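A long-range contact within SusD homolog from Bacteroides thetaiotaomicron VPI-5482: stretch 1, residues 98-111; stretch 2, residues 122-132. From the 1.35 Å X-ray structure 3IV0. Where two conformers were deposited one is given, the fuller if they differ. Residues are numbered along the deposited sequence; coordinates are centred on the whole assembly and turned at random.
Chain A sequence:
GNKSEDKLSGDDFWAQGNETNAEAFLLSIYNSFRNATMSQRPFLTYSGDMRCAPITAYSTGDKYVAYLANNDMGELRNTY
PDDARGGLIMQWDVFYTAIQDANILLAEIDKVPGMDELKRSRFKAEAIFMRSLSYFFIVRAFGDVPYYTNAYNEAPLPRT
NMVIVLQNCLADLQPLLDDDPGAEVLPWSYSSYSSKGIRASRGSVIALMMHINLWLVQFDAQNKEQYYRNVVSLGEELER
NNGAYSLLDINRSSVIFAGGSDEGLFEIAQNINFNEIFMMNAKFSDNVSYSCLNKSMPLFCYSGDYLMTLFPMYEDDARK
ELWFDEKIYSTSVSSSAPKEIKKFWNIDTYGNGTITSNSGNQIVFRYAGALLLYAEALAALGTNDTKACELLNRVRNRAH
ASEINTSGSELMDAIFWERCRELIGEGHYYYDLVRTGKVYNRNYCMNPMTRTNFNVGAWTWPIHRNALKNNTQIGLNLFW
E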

# COMPACT_ATOMS: atom_id res chain seq x y z
N ALA A 98 -8.44 7.83 12.75
CA ALA A 98 -8.89 8.23 11.43
C ALA A 98 -10.33 7.83 11.17
O ALA A 98 -11.13 8.63 10.68
CB ALA A 98 -7.94 7.64 10.34
N ILE A 99 -10.64 6.58 11.47
CA ILE A 99 -12.00 6.06 11.24
C ILE A 99 -13.04 6.83 12.05
O ILE A 99 -14.08 7.22 11.53
CB ILE A 99 -12.07 4.53 11.53
CG1 ILE A 99 -11.32 3.75 10.43
CG2 ILE A 99 -13.50 4.04 11.67
CD1 ILE A 99 -10.88 2.37 10.91
N GLN A 100 -12.75 7.05 13.32
CA GLN A 100 -13.70 7.75 14.18
C GLN A 100 -13.86 9.21 13.75
O GLN A 100 -14.96 9.75 13.81
CB GLN A 100 -13.30 7.64 15.65
CG GLN A 100 -14.04 8.60 16.60
CD GLN A 100 -15.53 8.30 16.76
OE1 GLN A 100 -16.38 8.84 16.04
NE2 GLN A 100 -15.85 7.45 17.73
N ASP A 101 -12.79 9.88 13.34
CA ASP A 101 -12.91 11.24 12.82
C ASP A 101 -13.69 11.28 11.52
O ASP A 101 -14.49 12.21 11.28
CB ASP A 101 -11.57 11.93 12.77
CG ASP A 101 -11.05 12.26 14.17
OD1 ASP A 101 -11.85 12.25 15.15
OD2 ASP A 101 -9.85 12.52 14.31
N ALA A 102 -13.51 10.29 10.64
CA ALA A 102 -14.35 10.21 9.45
C ALA A 102 -15.81 10.08 9.84
O ALA A 102 -16.67 10.72 9.25
CB ALA A 102 -13.92 9.02 8.52
N ASN A 103 -16.08 9.20 10.80
CA ASN A 103 -17.46 9.03 11.27
C ASN A 103 -18.03 10.34 11.78
O ASN A 103 -19.20 10.67 11.50
CB ASN A 103 -17.52 7.95 12.35
CG ASN A 103 -17.23 6.54 11.83
OD1 ASN A 103 -17.32 6.27 10.63
ND2 ASN A 103 -16.92 5.63 12.73
N ILE A 104 -17.24 11.09 12.53
CA ILE A 104 -17.66 12.39 13.04
C ILE A 104 -17.94 13.35 11.92
O ILE A 104 -18.99 13.99 11.89
CB ILE A 104 -16.64 12.96 14.03
CG1 ILE A 104 -16.64 12.15 15.32
CG2 ILE A 104 -16.93 14.47 14.30
CD1 ILE A 104 -15.46 12.33 16.20
N LEU A 105 -17.02 13.51 10.99
CA LEU A 105 -17.26 14.43 9.87
C LEU A 105 -18.55 14.07 9.16
O LEU A 105 -19.37 14.94 8.81
CB LEU A 105 -16.05 14.44 8.90
CG LEU A 105 -16.17 15.39 7.71
CD1 LEU A 105 -14.81 15.87 7.18
CD2 LEU A 105 -16.92 14.77 6.55
N LEU A 106 -18.76 12.79 8.89
CA LEU A 106 -19.93 12.40 8.13
C LEU A 106 -21.22 12.72 8.92
O LEU A 106 -22.25 13.07 8.32
CB LEU A 106 -19.86 10.92 7.72
CG LEU A 106 -18.76 10.65 6.69
CD1 LEU A 106 -18.46 9.14 6.65
CD2 LEU A 106 -19.19 11.19 5.32
N ALA A 107 -21.17 12.60 10.24
CA ALA A 107 -22.33 12.86 11.11
C ALA A 107 -22.58 14.34 11.31
O ALA A 107 -23.74 14.73 11.64
CB ALA A 107 -22.10 12.19 12.45
N GLU A 108 -21.56 15.19 11.20
CA GLU A 108 -21.68 16.59 11.63
C GLU A 108 -21.60 17.62 10.51
O GLU A 108 -22.05 18.75 10.69
CB GLU A 108 -20.63 16.92 12.67
CG GLU A 108 -20.61 16.08 13.93
CD GLU A 108 -21.88 16.19 14.75
OE1 GLU A 108 -22.59 17.19 14.60
OE2 GLU A 108 -22.17 15.25 15.51
N ILE A 109 -20.98 17.30 9.38
CA ILE A 109 -20.67 18.31 8.37
C ILE A 109 -21.93 19.01 7.77
O ILE A 109 -21.84 20.16 7.33
CB ILE A 109 -19.75 17.76 7.23
CG1 ILE A 109 -19.11 18.93 6.46
CG2 ILE A 109 -20.50 16.78 6.29
CD1 ILE A 109 -17.92 18.46 5.59
N ASP A 110 -23.07 18.33 7.75
CA ASP A 110 -24.32 18.94 7.24
C ASP A 110 -24.75 20.12 8.11
O ASP A 110 -25.54 20.96 7.65
CB ASP A 110 -25.46 17.92 7.19
CG ASP A 110 -25.34 16.94 6.05
OD1 ASP A 110 -24.66 17.28 5.08
OD2 ASP A 110 -25.93 15.83 6.12
N LYS A 111 -24.24 20.20 9.32
CA LYS A 111 -24.53 21.33 10.22
C LYS A 111 -23.79 22.62 9.89
O LYS A 111 -24.19 23.69 10.36
CB LYS A 111 -24.27 20.93 11.66
CG LYS A 111 -25.17 19.81 12.12
CD LYS A 111 -24.86 19.40 13.54
CE LYS A 111 -25.70 18.20 13.99
NZ LYS A 111 -25.22 17.67 15.30
N ARG A 122 -17.71 16.80 -1.57
CA ARG A 122 -16.35 16.31 -1.75
C ARG A 122 -15.75 15.86 -0.43
O ARG A 122 -15.13 14.79 -0.37
CB ARG A 122 -15.49 17.40 -2.37
CG ARG A 122 -14.04 16.98 -2.57
CD ARG A 122 -13.24 17.98 -3.35
NE ARG A 122 -13.83 18.13 -4.65
CZ ARG A 122 -13.53 19.06 -5.54
NH1 ARG A 122 -12.59 19.96 -5.26
NH2 ARG A 122 -14.19 19.09 -6.69
N PHE A 123 -15.91 16.62 0.64
CA PHE A 123 -15.29 16.28 1.91
C PHE A 123 -15.92 15.00 2.46
O PHE A 123 -15.24 14.18 3.08
CB PHE A 123 -15.39 17.45 2.91
CG PHE A 123 -14.65 18.71 2.48
CD1 PHE A 123 -13.77 18.74 1.42
CD2 PHE A 123 -14.83 19.88 3.22
CE1 PHE A 123 -13.11 19.91 1.08
CE2 PHE A 123 -14.17 21.06 2.87
CZ PHE A 123 -13.33 21.08 1.82
N LYS A 124 -17.22 14.83 2.24
CA LYS A 124 -17.87 13.60 2.64
C LYS A 124 -17.25 12.46 1.85
O LYS A 124 -16.96 11.40 2.43
CB LYS A 124 -19.37 13.66 2.38
CG LYS A 124 -20.16 14.55 3.33
CD LYS A 124 -21.65 14.55 2.92
CE LYS A 124 -22.51 15.43 3.78
NZ LYS A 124 -23.86 15.55 3.10
N ALA A 125 -17.12 12.60 0.54
CA ALA A 125 -16.54 11.54 -0.31
C ALA A 125 -15.12 11.19 0.14
O ALA A 125 -14.76 9.99 0.22
CB ALA A 125 -16.54 11.95 -1.74
N GLU A 126 -14.31 12.19 0.44
CA GLU A 126 -12.98 11.95 0.93
C GLU A 126 -12.95 11.25 2.26
O GLU A 126 -12.13 10.33 2.48
CB GLU A 126 -12.21 13.27 1.03
CG GLU A 126 -11.91 13.94 -0.26
CD GLU A 126 -11.04 15.14 -0.07
OE1 GLU A 126 -9.90 14.97 0.38
OE2 GLU A 126 -11.48 16.27 -0.32
N ALA A 127 -13.86 11.59 3.16
CA ALA A 127 -13.94 10.95 4.44
C ALA A 127 -14.36 9.49 4.28
O ALA A 127 -13.82 8.61 4.98
CB ALA A 127 -14.94 11.70 5.37
N ILE A 128 -15.33 9.21 3.41
CA ILE A 128 -15.71 7.82 3.15
C ILE A 128 -14.54 7.06 2.56
O ILE A 128 -14.27 5.91 2.96
CB ILE A 128 -16.89 7.77 2.21
CG1 ILE A 128 -18.14 8.28 2.93
CG2 ILE A 128 -17.14 6.31 1.71
CD1 ILE A 128 -19.27 8.75 1.99
N PHE A 129 -13.81 7.65 1.63
CA PHE A 129 -12.63 7.02 1.08
C PHE A 129 -11.61 6.69 2.17
O PHE A 129 -11.10 5.55 2.25
CB PHE A 129 -11.98 7.86 -0.02
CG PHE A 129 -10.67 7.29 -0.49
CD1 PHE A 129 -10.64 6.20 -1.36
CD2 PHE A 129 -9.47 7.79 -0.02
CE1 PHE A 129 -9.44 5.65 -1.76
CE2 PHE A 129 -8.26 7.23 -0.42
CZ PHE A 129 -8.25 6.16 -1.31
N MSE A 130 -11.30 7.63 3.03
CA MSE A 130 -10.28 7.45 4.01
C MSE A 130 -10.70 6.48 5.06
O MSE A 130 -9.86 5.72 5.57
CB MSE A 130 -9.87 8.80 4.61
CG MSE A 130 -9.08 9.63 3.60
SE MSE A 130 -7.52 8.83 2.81
CE MSE A 130 -6.50 8.68 4.35
N ARG A 131 -11.97 6.46 5.41
CA ARG A 131 -12.46 5.44 6.33
C ARG A 131 -12.30 4.05 5.75
O ARG A 131 -11.84 3.13 6.45
CB ARG A 131 -13.92 5.70 6.71
CG ARG A 131 -14.47 4.71 7.72
CD ARG A 131 -15.87 5.06 8.18
NE ARG A 131 -16.79 4.88 7.07
CZ ARG A 131 -18.05 5.32 7.03
NH1 ARG A 131 -18.55 5.96 8.04
NH2 ARG A 131 -18.79 5.10 5.96
N SER A 132 -12.70 3.89 4.49
CA SER A 132 -12.55 2.63 3.78
C SER A 132 -11.11 2.21 3.64
O SER A 132 -10.78 1.01 3.81
CB SER A 132 -13.21 2.66 2.42
OG SER A 132 -14.59 3.01 2.56
O HOH W 1 -25.26 13.57 5.17

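Two helices pack here nearly antiparallel, their N-to-C directions 154° apart and their axes 8.8 Å apart at closest approach. Walking along stretch 1 therefore means walking backward through stretch 2, from Arg131 to Phe123.

Ile99 opens the contact. Its CA-to-CB bond points sideways, so the side chain flanks the partner helix: CG1 lies 4.1 Å from the carbonyl O of Arg131, and CG2 lies 4.1 Å from CG of the same residue. Gln100 points away and Asp101 is out of reach, as the helical repeat would predict.

Ala102 points its CB toward stretch 2. Ala102 CB comes within 3.6 Å of Ala127 O and 3.8 Å of Arg131 CB. Ala102 CB and Ala127 CB are 4.3 Å apart. The CA atoms of Ala102 and Ala127 are 5.1 Å apart, those of Ile99 and Arg131 5.0 Å, and the Ala102 methyl group rests against the opposing main chain.

Asn103 starts sideways but its end turns in. Arg131 NH1 donates a hydrogen bond to Asn103 OD1 at 2.9 Å and 165°, a nearly straight geometry with the acceptor at the edge of the guanidinium, near its plane. The Arg131 side chain reaches this acceptor by lying across stretch 1, a knob among Ile99, Ala102, Asn103 and Leu106; it is covered more than any other residue in the contact. Asn103 ND2 and Arg131 NH2 have partners elsewhere in the structure.

Leu105 points toward stretch 2 and uses CD2 to touch Ala127 CB at 3.8 Å; the same CD2 lies 3.9 Å from Phe123 O. Leu106, one residue on, is the reciprocal knob, set among Lys124, Ala127, Ile128 and Arg131. Leu106 CD2 lies 3.8 Å from Lys124 CB, both methyls lie against Ile128 CG1 (CD1 at 3.8 Å, CD2 at 3.9 Å), and Leu106 CD1 comes within 3.5 Å of Arg131 NH1. That last approach is over one face of the guanidinium, leaving its edge free for Asn103. A leucine can thus cover an arginine without competing for its hydrogen bonds.

Ala107 and Glu108 make no contact. Beyond them, in a 3-10 segment, Ile109 points toward stretch 2 again. Its CD1 packs 3.8 Å from Phe123 CB and approaches the phenyl ring at its edge, while CG2 lies 3.5 Å from Lys124 CE. The lysine thus contributes its aliphatic length to the apolar layer before its charge is spent.

That charge goes to Asp110. Lys124, extended with chi2 to chi4 all t, brings NZ to 2.7 Å from Asp110 OD1, a hydrogen-bonded salt bridge at the exposed margin. A water reinforces it, donating to Asp110 OD2 at 2.5 Å and accepting from Lys124 NZ at 3.2 Å. The rule to read off is simple: an alanine pair, CB to CB, in the middle, interlocking Leu106 and Arg131 beside it, and a charged pair at the exposed end.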